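PDB 4WV3: anthranilate-CoA ligase from Stigmatella aurantiaca, which belongs to the ANL superfamily of AMP-binding enzymes, with a large N-terminal domain and a small C-terminal domain. Local coordinates for residues Val48-Lys53 with Pro154-Leu159. Sequence-based numbering, arbitrary orientation.
Sequences VGNALK and PQPTTL
The first torsion of N50 sets its amide carbon anti to the carbonyl carbon, beside the backbone N (chi1 -77°), which sends the amide from helix 38-54 into the loop 154-159. Both hydrogens of ND2 are used there. One bond runs from N50 ND2 to P156 O (3.1 Å) and is bent. The other, from N50 ND2 to T158 O (2.9 Å), is straighter, at 164°. Both oxygens lie close to the plane of the N50 amide, but the nitrogen sits above each carbonyl plane. A water donates to N50 OD1 at 2.9 Å and reaches T158 O only weakly. Q155 is bent at chi2, so its amide lies alongside the helix. Q155 OE1 touches N50 CB at 3.2 Å, CG lies 3.7 Å from A51 CB, and NE2 ends beside A51 CA. L159 has CG anti to its backbone N (chi1 177°) and lies antiparallel alongside N50, with CD1 next to OD1. L159 CD2 rests on G49 CA at 3.8 Å. N46 and Q47, about a turn earlier, hydrogen-bond through ND2 and NE2 to T157 O and Q155 O respectively. The helix thus holds this irregular, peripheral loop through side-chain amides that satisfy backbone carbonyls, with N50 fixing two of them at once.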
# COMPACT_ATOMS: atom_id res chain seq x y z
N VAL A 48 -19.07 0.19 -18.76
CA VAL A 48 -18.54 1.38 -18.10
C VAL A 48 -17.79 2.25 -19.10
O VAL A 48 -17.99 3.47 -19.15
CB VAL A 48 -17.60 1.00 -16.93
CG1 VAL A 48 -16.83 2.22 -16.45
CG2 VAL A 48 -18.39 0.38 -15.80
N GLY A 49 -16.93 1.63 -19.90
CA GLY A 49 -16.19 2.33 -20.93
C GLY A 49 -17.09 3.03 -21.92
O GLY A 49 -16.86 4.19 -22.28
N ASN A 50 -18.13 2.33 -22.37
CA ASN A 50 -19.11 2.91 -23.28
C ASN A 50 -19.92 4.02 -22.61
O ASN A 50 -20.22 5.04 -23.24
CB ASN A 50 -20.06 1.83 -23.81
CG ASN A 50 -19.42 0.98 -24.89
OD1 ASN A 50 -18.69 1.49 -25.75
ND2 ASN A 50 -19.70 -0.32 -24.87
N ALA A 51 -20.27 3.82 -21.35
CA ALA A 51 -21.05 4.81 -20.61
C ALA A 51 -20.26 6.09 -20.37
O ALA A 51 -20.83 7.18 -20.35
CB ALA A 51 -21.53 4.22 -19.29
N LEU A 52 -18.95 5.95 -20.20
CA LEU A 52 -18.08 7.10 -20.02
C LEU A 52 -17.97 7.92 -21.30
O LEU A 52 -17.82 9.14 -21.26
CB LEU A 52 -16.69 6.65 -19.55
CG LEU A 52 -16.60 6.16 -18.10
CD1 LEU A 52 -15.28 5.44 -17.85
CD2 LEU A 52 -16.78 7.32 -17.13
N LYS A 53 -18.05 7.24 -22.45
CA LYS A 53 -18.04 7.93 -23.74
C LYS A 53 -19.28 8.80 -23.87
O LYS A 53 -19.23 9.88 -24.46
CB LYS A 53 -18.00 6.92 -24.89
CG LYS A 53 -16.77 6.02 -24.88
CD LYS A 53 -16.79 5.05 -26.05
CE LYS A 53 -16.40 5.73 -27.35
NZ LYS A 53 -14.97 6.14 -27.35
N PRO A 154 -28.07 0.45 -20.41
CA PRO A 154 -28.33 0.45 -21.85
C PRO A 154 -27.07 0.25 -22.69
O PRO A 154 -27.16 -0.01 -23.89
CB PRO A 154 -28.91 1.85 -22.09
CG PRO A 154 -28.27 2.69 -21.05
CD PRO A 154 -28.16 1.80 -19.84
N GLN A 155 -25.90 0.38 -22.06
CA GLN A 155 -24.64 0.26 -22.78
C GLN A 155 -24.33 -1.18 -23.19
O GLN A 155 -24.54 -2.11 -22.42
CB GLN A 155 -23.49 0.82 -21.94
CG GLN A 155 -23.64 2.29 -21.58
CD GLN A 155 -23.59 3.21 -22.78
OE1 GLN A 155 -23.15 2.82 -23.86
NE2 GLN A 155 -24.04 4.44 -22.60
N PRO A 156 -23.83 -1.36 -24.43
CA PRO A 156 -23.46 -2.68 -24.94
C PRO A 156 -22.26 -3.26 -24.19
O PRO A 156 -21.50 -2.52 -23.58
CB PRO A 156 -23.09 -2.40 -26.40
CG PRO A 156 -22.71 -0.96 -26.42
CD PRO A 156 -23.60 -0.30 -25.42
N THR A 157 -22.10 -4.58 -24.26
CA THR A 157 -21.03 -5.26 -23.53
C THR A 157 -19.76 -5.40 -24.36
O THR A 157 -18.80 -6.05 -23.95
CB THR A 157 -21.48 -6.65 -23.05
OG1 THR A 157 -21.82 -7.46 -24.18
CG2 THR A 157 -22.68 -6.53 -22.13
N THR A 158 -19.76 -4.79 -25.54
CA THR A 158 -18.59 -4.82 -26.41
C THR A 158 -17.93 -3.44 -26.48
O THR A 158 -18.60 -2.41 -26.47
CB THR A 158 -18.94 -5.30 -27.83
OG1 THR A 158 -19.97 -4.46 -28.38
CG2 THR A 158 -19.42 -6.74 -27.81
N LEU A 159 -16.60 -3.44 -26.55
CA LEU A 159 -15.83 -2.20 -26.60
C LEU A 159 -14.45 -2.46 -27.18
O LEU A 159 -13.83 -3.49 -26.89
CB LEU A 159 -15.72 -1.60 -25.20
CG LEU A 159 -14.89 -0.32 -25.05
CD1 LEU A 159 -15.51 0.81 -25.85
CD2 LEU A 159 -14.74 0.06 -23.59
O HOH W 1 -18.56 0.43 -28.43